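Local structure of S-adenosylmethionine decarboxylase proenzyme (Aquifex aeolicus, 2III) at residues L7-A11 against A90-M94; G15-I21 against T70-L76; R28-E32 against Y96-L101. The protein probably catalyses the decarboxylation of S-adenosylmethionine to S-adenosylmethioninamine, the propylamine donor for spermidine and spermine synthesis. All coordinates share one frame; numbering follows the deposited sequence.

Interaction 1: L7-A11 against A90-M94; sequences LHILA and AYRAM
Ile9 and Ala11 of strand 3-14 pack against Ala90, Tyr91 and Met94 of helix 87-101 in a buried, apolar helix-on-sheet contact close to the centre of the chain. Strand and helix run nearly alongside, their local axes 9.1 Å apart and 19° from parallel. Ile9 lies at the middle. Its CG1 branch stands beside the backbone N, anti to the carbonyl carbon (chi1 -52°), and carries CD1 between Ala90 and Tyr91. There CD1 touches Ala90 CB at 3.9 Å and sits over one face of the Tyr91 ring, 4.1 Å from the ring centroid, a CH-pi contact. The other branch of Ile9, CG2, meets Met94, a selenomethionine here, at 3.7 Å from CE; the two side chains lie alongside, pointing opposite ways. Bent at its second and third torsions, Met94 brings that CE methyl to 3.4 Å from Ile9 O and to 4.2 Å from Ala11 CB. Cutting Ile9 back to alanine would probably leave the Tyr91 ring without the methyl over its face and open a gap beside Met94 CE. On the opposite side of the strand, His8 and Leu10 turn away from the helix and pack on Asp80 and His111 of the second subunit. Helix 87-101 also lies over strand 76-84, where Met94 touches Val79 and Val81, while Tyr91 reaches Val110 of strand 105-116: a helix layer on the sheet of a two-layer alpha/beta sandwich.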
loop_
_atom_site.group_PDB
_atom_site.type_symbol
_atom_site.label_atom_id
_atom_site.label_comp_id
_atom_site.label_asym_id
_atom_site.label_seq_id
_atom_site.Cartn_x
_atom_site.Cartn_y
_atom_site.Cartn_z
ATOM N N LEU A 7 3.796 4.220 10.586
ATOM C CA LEU A 7 2.609 5.045 10.476
ATOM C C LEU A 7 2.177 4.979 9.016
ATOM O O LEU A 7 2.977 5.200 8.104
ATOM C CB LEU A 7 2.918 6.486 10.867
ATOM C CG LEU A 7 1.679 7.345 11.101
ATOM C CD1 LEU A 7 1.016 6.946 12.410
ATOM C CD2 LEU A 7 2.082 8.784 11.153
ATOM N N HIS A 8 0.906 4.677 8.804
ATOM C CA HIS A 8 0.362 4.527 7.467
ATOM C C HIS A 8 -0.794 5.492 7.261
ATOM O O HIS A 8 -1.809 5.430 7.954
ATOM C CB HIS A 8 -0.099 3.069 7.293
ATOM C CG HIS A 8 -0.610 2.731 5.928
ATOM N ND1 HIS A 8 -0.906 1.436 5.555
ATOM C CD2 HIS A 8 -0.908 3.507 4.859
ATOM C CE1 HIS A 8 -1.362 1.429 4.316
ATOM N NE2 HIS A 8 -1.375 2.672 3.869
ATOM N N ILE A 9 -0.620 6.396 6.307
ATOM C CA ILE A 9 -1.644 7.364 5.969
ATOM C C ILE A 9 -2.204 7.023 4.590
ATOM O O ILE A 9 -1.452 6.827 3.632
ATOM C CB ILE A 9 -1.080 8.792 5.865
ATOM C CG1 ILE A 9 -0.281 9.155 7.114
ATOM C CG2 ILE A 9 -2.227 9.783 5.669
ATOM C CD1 ILE A 9 0.520 10.445 6.952
ATOM N N LEU A 10 -3.522 6.938 4.487
ATOM C CA LEU A 10 -4.128 6.681 3.194
ATOM C C LEU A 10 -5.188 7.745 2.980
ATOM O O LEU A 10 -5.875 8.149 3.916
ATOM C CB LEU A 10 -4.727 5.268 3.116
ATOM C CG LEU A 10 -5.404 4.584 4.301
ATOM C CD1 LEU A 10 -6.007 3.271 3.835
ATOM C CD2 LEU A 10 -4.392 4.320 5.403
ATOM N N ALA A 11 -5.293 8.230 1.749
ATOM C CA ALA A 11 -6.265 9.260 1.436
ATOM C C ALA A 11 -6.826 9.079 0.046
ATOM O O ALA A 11 -6.123 8.651 -0.867
ATOM C CB ALA A 11 -5.616 10.626 1.543
ATOM N N ALA A 90 6.144 10.720 7.046
ATOM C CA ALA A 90 4.926 10.247 6.394
ATOM C C ALA A 90 3.998 11.443 6.192
ATOM O O ALA A 90 3.430 11.633 5.115
ATOM C CB ALA A 90 4.238 9.190 7.252
ATOM N N TYR A 91 3.852 12.256 7.230
ATOM C CA TYR A 91 2.976 13.412 7.139
ATOM C C TYR A 91 3.451 14.412 6.094
ATOM O O TYR A 91 2.654 14.929 5.315
ATOM C CB TYR A 91 2.836 14.095 8.495
ATOM C CG TYR A 91 1.982 13.325 9.478
ATOM C CD1 TYR A 91 2.559 12.472 10.416
ATOM C CD2 TYR A 91 0.593 13.456 9.473
ATOM C CE1 TYR A 91 1.776 11.779 11.330
ATOM C CE2 TYR A 91 -0.195 12.759 10.378
ATOM C CZ TYR A 91 0.400 11.925 11.306
ATOM O OH TYR A 91 -0.384 11.251 12.221
ATOM N N ARG A 92 4.750 14.680 6.062
ATOM C CA ARG A 92 5.302 15.616 5.081
ATOM C C ARG A 92 5.063 15.104 3.655
ATOM O O ARG A 92 4.669 15.863 2.771
ATOM C CB ARG A 92 6.803 15.802 5.328
ATOM C CG ARG A 92 7.125 16.513 6.640
ATOM C CD ARG A 92 8.621 16.674 6.831
ATOM N NE ARG A 92 9.235 17.498 5.790
ATOM C CZ ARG A 92 8.944 18.778 5.571
ATOM N NH1 ARG A 92 9.556 19.446 4.601
ATOM N NH2 ARG A 92 8.037 19.393 6.319
ATOM N N ALA A 93 5.288 13.810 3.440
ATOM C CA ALA A 93 5.091 13.222 2.123
ATOM C C ALA A 93 3.648 13.384 1.674
ATOM O O ALA A 93 3.392 13.743 0.527
ATOM C CB ALA A 93 5.470 11.747 2.138
HETATM N N MSE A 94 2.708 13.127 2.578
HETATM C CA MSE A 94 1.293 13.248 2.238
HETATM C C MSE A 94 0.888 14.709 2.051
HETATM O O MSE A 94 0.063 15.011 1.189
HETATM C CB MSE A 94 0.405 12.594 3.307
HETATM C CG MSE A 94 -1.086 12.580 2.942
HETATM SE SE MSE A 94 -1.465 11.588 1.289
HETATM C CE MSE A 94 -1.508 9.774 2.034
#

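Interaction 2: G15-I21 against T70-L76; sequences GVDADKI and TWPEHGL. With MG (magnesium ion), chain B.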
loop_
_atom_site.group_PDB
_atom_site.type_symbol
_atom_site.label_atom_id
_atom_site.label_comp_id
_atom_site.label_asym_id
_atom_site.label_seq_id
_atom_site.Cartn_x
_atom_site.Cartn_y
_atom_site.Cartn_z
ATOM N N GLY A 15 -11.806 15.655 -6.948
ATOM C CA GLY A 15 -11.766 16.980 -7.536
ATOM C C GLY A 15 -10.390 17.338 -8.046
ATOM O O GLY A 15 -10.055 18.513 -8.164
ATOM N N VAL A 16 -9.590 16.322 -8.351
ATOM C CA VAL A 16 -8.244 16.547 -8.860
ATOM C C VAL A 16 -8.271 16.720 -10.378
ATOM O O VAL A 16 -8.862 15.908 -11.091
ATOM C CB VAL A 16 -7.314 15.366 -8.526
ATOM C CG1 VAL A 16 -5.952 15.576 -9.196
ATOM C CG2 VAL A 16 -7.170 15.225 -7.005
ATOM N N ASP A 17 -7.636 17.778 -10.872
ATOM C CA ASP A 17 -7.595 18.021 -12.312
ATOM C C ASP A 17 -7.032 16.787 -13.023
ATOM O O ASP A 17 -6.008 16.228 -12.611
ATOM C CB ASP A 17 -6.738 19.259 -12.615
ATOM C CG ASP A 17 -7.358 20.540 -12.080
ATOM O OD1 ASP A 17 -6.642 21.560 -11.968
ATOM O OD2 ASP A 17 -8.570 20.529 -11.776
ATOM N N ALA A 18 -7.725 16.362 -14.076
ATOM C CA ALA A 18 -7.345 15.192 -14.867
ATOM C C ALA A 18 -5.933 15.283 -15.436
ATOM O O ALA A 18 -5.254 14.273 -15.573
ATOM C CB ALA A 18 -8.343 14.993 -16.013
ATOM N N ASP A 19 -5.494 16.489 -15.770
ATOM C CA ASP A 19 -4.165 16.674 -16.346
ATOM C C ASP A 19 -3.035 16.446 -15.345
ATOM O O ASP A 19 -1.897 16.221 -15.740
ATOM C CB ASP A 19 -4.041 18.083 -16.947
ATOM C CG ASP A 19 -4.359 19.182 -15.940
ATOM O OD1 ASP A 19 -5.513 19.244 -15.463
ATOM O OD2 ASP A 19 -3.455 19.985 -15.622
ATOM N N LYS A 20 -3.347 16.500 -14.053
ATOM C CA LYS A 20 -2.329 16.304 -13.021
ATOM C C LYS A 20 -2.075 14.833 -12.710
ATOM O O LYS A 20 -1.064 14.490 -12.091
ATOM C CB LYS A 20 -2.745 16.975 -11.712
ATOM C CG LYS A 20 -2.800 18.494 -11.700
ATOM C CD LYS A 20 -3.165 18.962 -10.283
ATOM C CE LYS A 20 -3.173 20.470 -10.150
ATOM N NZ LYS A 20 -4.219 21.071 -11.017
ATOM N N ILE A 21 -2.987 13.969 -13.151
ATOM C CA ILE A 21 -2.903 12.542 -12.852
ATOM C C ILE A 21 -3.193 11.591 -14.009
ATOM O O ILE A 21 -3.558 10.438 -13.775
ATOM C CB ILE A 21 -3.900 12.193 -11.717
ATOM C CG1 ILE A 21 -5.308 12.636 -12.130
ATOM C CG2 ILE A 21 -3.491 12.889 -10.413
ATOM C CD1 ILE A 21 -6.414 12.350 -11.106
ATOM N N THR A 70 -4.563 6.162 -9.988
ATOM C CA THR A 70 -5.389 7.275 -10.441
ATOM C C THR A 70 -6.437 6.969 -11.502
ATOM O O THR A 70 -6.318 6.009 -12.261
ATOM C CB THR A 70 -4.515 8.429 -10.964
ATOM O OG1 THR A 70 -4.008 8.094 -12.262
ATOM C CG2 THR A 70 -3.345 8.672 -10.025
ATOM N N TRP A 71 -7.455 7.824 -11.538
ATOM C CA TRP A 71 -8.572 7.718 -12.468
ATOM C C TRP A 71 -8.899 9.126 -12.925
ATOM O O TRP A 71 -9.696 9.825 -12.297
ATOM C CB TRP A 71 -9.801 7.127 -11.772
ATOM C CG TRP A 71 -9.671 5.681 -11.410
ATOM C CD1 TRP A 71 -10.126 4.616 -12.128
ATOM C CD2 TRP A 71 -9.042 5.141 -10.237
ATOM N NE1 TRP A 71 -9.822 3.442 -11.475
ATOM C CE2 TRP A 71 -9.158 3.735 -10.315
ATOM C CE3 TRP A 71 -8.395 5.710 -9.128
ATOM C CZ2 TRP A 71 -8.647 2.882 -9.322
ATOM C CZ3 TRP A 71 -7.889 4.863 -8.141
ATOM C CH2 TRP A 71 -8.019 3.461 -8.248
ATOM N N PRO A 72 -8.259 9.577 -14.009
ATOM C CA PRO A 72 -8.495 10.915 -14.543
ATOM C C PRO A 72 -9.983 11.225 -14.757
ATOM O O PRO A 72 -10.446 12.314 -14.420
ATOM C CB PRO A 72 -7.714 10.890 -15.853
ATOM C CG PRO A 72 -6.520 10.072 -15.487
ATOM C CD PRO A 72 -7.136 8.924 -14.709
ATOM N N GLU A 73 -10.731 10.266 -15.304
ATOM C CA GLU A 73 -12.151 10.487 -15.588
ATOM C C GLU A 73 -12.973 10.801 -14.347
ATOM O O GLU A 73 -14.069 11.349 -14.457
ATOM C CB GLU A 73 -12.769 9.276 -16.299
ATOM C CG GLU A 73 -12.946 8.042 -15.405
ATOM C CD GLU A 73 -11.734 7.119 -15.403
ATOM O OE1 GLU A 73 -10.590 7.623 -15.354
ATOM O OE2 GLU A 73 -11.935 5.885 -15.440
ATOM N N HIS A 74 -12.447 10.449 -13.174
ATOM C CA HIS A 74 -13.140 10.692 -11.910
ATOM C C HIS A 74 -12.451 11.751 -11.058
ATOM O O HIS A 74 -12.881 12.016 -9.931
ATOM C CB HIS A 74 -13.245 9.397 -11.101
ATOM C CG HIS A 74 -14.156 8.376 -11.708
ATOM N ND1 HIS A 74 -13.716 7.137 -12.126
ATOM C CD2 HIS A 74 -15.481 8.414 -11.976
ATOM C CE1 HIS A 74 -14.732 6.457 -12.626
ATOM N NE2 HIS A 74 -15.813 7.211 -12.545
ATOM N N GLY A 75 -11.396 12.360 -11.594
ATOM C CA GLY A 75 -10.671 13.369 -10.838
ATOM C C GLY A 75 -10.247 12.770 -9.512
ATOM O O GLY A 75 -10.175 13.454 -8.487
ATOM N N LEU A 76 -9.939 11.481 -9.543
ATOM C CA LEU A 76 -9.576 10.758 -8.335
ATOM C C LEU A 76 -8.203 10.113 -8.309
ATOM O O LEU A 76 -7.730 9.559 -9.309
ATOM C CB LEU A 76 -10.621 9.673 -8.066
ATOM C CG LEU A 76 -10.265 8.642 -6.991
ATOM C CD1 LEU A 76 -10.400 9.280 -5.624
ATOM C CD2 LEU A 76 -11.172 7.424 -7.115
HETATM MG MG MG B . -0.798 15.313 -17.395
HETATM O O HOH W 1 -13.604 13.856 -8.147
HETATM O O HOH W 2 0.600 14.878 -18.146
#
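Ile21 CD1 approaches the backbone oxygen of Trp71, whose side chain sets off away from segment 15-21; its indole has Glu73 OE2 and Leu76 O in plane at the edge. The neighbouring imidazole of His74 has Glu73 CG 3.5 Å above one face and Trp71 CB in plane at its edge. Both residues also touch the second subunit, Trp71 packing on Cys84 and His74 on Val116 of that chain. Two hydrogen bonds cross the contact, one of them between backbones, beside apolar packing of Ile21 and Pro72. Val16 N gives Gly75 O a nearly straight hydrogen bond of 2.9 Å, its donor tilted 23° from the carbonyl plane, and a water joins Gly15 N to His74 O. At the other end Thr70 OG1 donates to Ile21 O at 2.8 Å, in the carbonyl plane, while also accepting from Ala55 N, so two hydrogen bonds hold this hydroxyl. With CG1 set between backbone N and carbonyl carbon (chi1 56°), Ile21 extends CD1 to 3.6 Å from Leu76 O, and Pro72 CG rests 3.4 Å from Ile21 O. Ala18 CB lies against Pro72 CB. Lys20 NZ forms a salt bridge with Asp17 OD1, and Asp19 O binds the magnesium ion at 2.2 Å, joined there by Asp22 OD2. Gly75 has positive phi, and a side-chain carbon there would run into Val16 O. With Leu76 it faces Trp71, whose oxygen accepts from His74 N and Leu76 N on opposite faces: a G1 beta bulge, where strand 65-71 turns into strand 76-84.

Interaction 3: R28-E32 against Y96-L101; sequences RELLE and YIITQL
Tyr96, which meets Leu30 across the helix pair, has its backbone oxygen gripped by two donors of its own helix: Thr99 OG1 at 2.8 Å and Gln100 N at 2.9 Å. The threonine hydroxyl folds back on the helix backbone, 22° out of the carbonyl plane. A weak bond from Gln100 NE2 to Thr99 OG1 adds to this polar rim. No hydrogen bond passes between residues 28-32 and 96-101. The local helix axes come within 10.0 Å and their directions differ by 142°, so they run roughly antiparallel. Leu30 carries most of the contact. With CG anti to its backbone nitrogen (chi1 -179°), it swings its two methyls toward the facing helix. CD1 reaches Gln100 CB at 3.5 Å, the two side chains running antiparallel, side by side, and CD2 meets Leu101 CD1 at 4.0 Å, these two leucines set roughly perpendicular. The Tyr96 ring presents its edge, in plane, to Leu30 O, with CE2 3.4 Å from that oxygen, while Gln100 CG lies over one face of the ring. Deeper in, Leu31 CD2 touches Ile97 CD1 at 3.9 Å. Beneath, Leu30 and Leu31 rest on Ile68 of strand 65-71, and Ile97 and Tyr96 touch Ala34 farther along helix 24-37, where the Tyr96 ring also meets that of Tyr37. The chemistry is that of two helices of one layer joined side by side: methyl packing above the sheet, the hydrogen bonds described here staying within helix 87-101. The fit between these segments therefore probably depends on side-chain shape, the aromatic edge beside Leu30 O adding a weakly polar touch.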
loop_
_atom_site.group_PDB
_atom_site.type_symbol
_atom_site.label_atom_id
_atom_site.label_comp_id
_atom_site.label_asym_id
_atom_site.label_seq_id
_atom_site.Cartn_x
_atom_site.Cartn_y
_atom_site.Cartn_z
ATOM N N ARG A 28 5.257 10.161 -11.510
ATOM C CA ARG A 28 6.685 10.069 -11.247
ATOM C C ARG A 28 7.206 11.366 -10.664
ATOM O O ARG A 28 7.873 11.359 -9.633
ATOM C CB ARG A 28 7.434 9.729 -12.537
ATOM C CG ARG A 28 8.950 9.888 -12.482
ATOM C CD ARG A 28 9.601 9.048 -13.578
ATOM N NE ARG A 28 9.949 7.718 -13.080
ATOM C CZ ARG A 28 10.011 6.622 -13.827
ATOM N NH1 ARG A 28 9.737 6.682 -15.125
ATOM N NH2 ARG A 28 10.361 5.467 -13.277
ATOM N N GLU A 29 6.898 12.486 -11.308
ATOM C CA GLU A 29 7.359 13.769 -10.792
ATOM C C GLU A 29 6.814 13.979 -9.392
ATOM O O GLU A 29 7.540 14.375 -8.483
ATOM C CB GLU A 29 6.894 14.917 -11.682
ATOM C CG GLU A 29 7.899 15.331 -12.731
ATOM C CD GLU A 29 7.575 16.687 -13.324
ATOM O OE1 GLU A 29 7.477 17.665 -12.550
ATOM O OE2 GLU A 29 7.420 16.776 -14.562
ATOM N N LEU A 30 5.524 13.703 -9.238
ATOM C CA LEU A 30 4.827 13.851 -7.971
ATOM C C LEU A 30 5.484 13.070 -6.829
ATOM O O LEU A 30 5.837 13.644 -5.797
ATOM C CB LEU A 30 3.376 13.388 -8.130
ATOM C CG LEU A 30 2.464 13.485 -6.906
ATOM C CD1 LEU A 30 2.118 14.946 -6.662
ATOM C CD2 LEU A 30 1.196 12.673 -7.138
ATOM N N LEU A 31 5.638 11.760 -7.012
ATOM C CA LEU A 31 6.233 10.913 -5.981
ATOM C C LEU A 31 7.723 11.188 -5.757
ATOM O O LEU A 31 8.220 11.052 -4.634
ATOM C CB LEU A 31 6.013 9.424 -6.310
ATOM C CG LEU A 31 4.573 8.893 -6.355
ATOM C CD1 LEU A 31 4.597 7.373 -6.344
ATOM C CD2 LEU A 31 3.784 9.398 -5.160
ATOM N N GLU A 32 8.446 11.555 -6.815
ATOM C CA GLU A 32 9.864 11.870 -6.653
ATOM C C GLU A 32 9.912 13.120 -5.789
ATOM O O GLU A 32 10.776 13.268 -4.923
ATOM C CB GLU A 32 10.533 12.186 -7.997
ATOM C CG GLU A 32 10.680 11.019 -8.955
ATOM C CD GLU A 32 11.490 11.387 -10.193
ATOM O OE1 GLU A 32 11.266 12.482 -10.760
ATOM O OE2 GLU A 32 12.348 10.574 -10.606
ATOM N N TYR A 96 2.779 17.068 0.932
ATOM C CA TYR A 96 3.338 17.449 -0.356
ATOM C C TYR A 96 2.426 16.954 -1.478
ATOM O O TYR A 96 1.961 17.737 -2.303
ATOM C CB TYR A 96 4.744 16.854 -0.533
ATOM C CG TYR A 96 5.362 17.196 -1.870
ATOM C CD1 TYR A 96 5.938 18.449 -2.099
ATOM C CD2 TYR A 96 5.322 16.290 -2.927
ATOM C CE1 TYR A 96 6.456 18.788 -3.350
ATOM C CE2 TYR A 96 5.835 16.618 -4.178
ATOM C CZ TYR A 96 6.401 17.867 -4.383
ATOM O OH TYR A 96 6.915 18.186 -5.619
ATOM N N ILE A 97 2.173 15.647 -1.503
ATOM C CA ILE A 97 1.320 15.055 -2.523
ATOM C C ILE A 97 -0.030 15.775 -2.622
ATOM O O ILE A 97 -0.477 16.126 -3.711
ATOM C CB ILE A 97 1.109 13.541 -2.242
ATOM C CG1 ILE A 97 2.420 12.790 -2.504
ATOM C CG2 ILE A 97 -0.029 12.994 -3.100
ATOM C CD1 ILE A 97 2.411 11.331 -2.103
ATOM N N ILE A 98 -0.676 16.010 -1.486
ATOM C CA ILE A 98 -1.964 16.693 -1.492
ATOM C C ILE A 98 -1.879 18.116 -2.057
ATOM O O ILE A 98 -2.705 18.507 -2.887
ATOM C CB ILE A 98 -2.580 16.741 -0.071
ATOM C CG1 ILE A 98 -3.008 15.333 0.350
ATOM C CG2 ILE A 98 -3.797 17.676 -0.044
ATOM C CD1 ILE A 98 -3.568 15.254 1.755
ATOM N N THR A 99 -0.891 18.894 -1.623
ATOM C CA THR A 99 -0.768 20.262 -2.124
ATOM C C THR A 99 -0.477 20.290 -3.611
ATOM O O THR A 99 -0.949 21.177 -4.316
ATOM C CB THR A 99 0.345 21.059 -1.421
ATOM O OG1 THR A 99 1.605 20.423 -1.657
ATOM C CG2 THR A 99 0.081 21.153 0.073
ATOM N N GLN A 100 0.302 19.331 -4.094
ATOM C CA GLN A 100 0.612 19.304 -5.518
ATOM C C GLN A 100 -0.628 18.952 -6.330
ATOM O O GLN A 100 -0.868 19.524 -7.391
ATOM C CB GLN A 100 1.720 18.291 -5.812
ATOM C CG GLN A 100 3.049 18.633 -5.161
ATOM C CD GLN A 100 3.493 20.055 -5.461
ATOM O OE1 GLN A 100 3.676 20.427 -6.619
ATOM N NE2 GLN A 100 3.665 20.857 -4.416
ATOM N N LEU A 101 -1.417 18.010 -5.831
ATOM C CA LEU A 101 -2.626 17.588 -6.534
ATOM C C LEU A 101 -3.798 18.532 -6.291
ATOM O O LEU A 101 -4.764 18.558 -7.059
ATOM C CB LEU A 101 -3.011 16.167 -6.112
ATOM C CG LEU A 101 -2.021 15.092 -6.556
ATOM C CD1 LEU A 101 -2.570 13.719 -6.215
ATOM C CD2 LEU A 101 -1.773 15.221 -8.053
#

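In the fold
Interactions 1 and 3 are buried and both use helix 87-101: residues 90-94 lie on strand 3-14, whereas residues 96-101 pack beside helix 24-37. One joins layer to layer, the other helix to helix, both through apolar side chains without a hydrogen bond across. Interaction 2 is partly buried at the end of the sandwich, its centre about 16 Å from the centre of the chain; a loop meets a strand end and its turn through a backbone bond, a threonine hydroxyl and a water, with a magnesium ion bound at the loop's side. It touches interaction 3 through Ile21 CG2 on Leu101 CD2. Interactions 1 and 2 also touch the second subunit; interaction 3 does not.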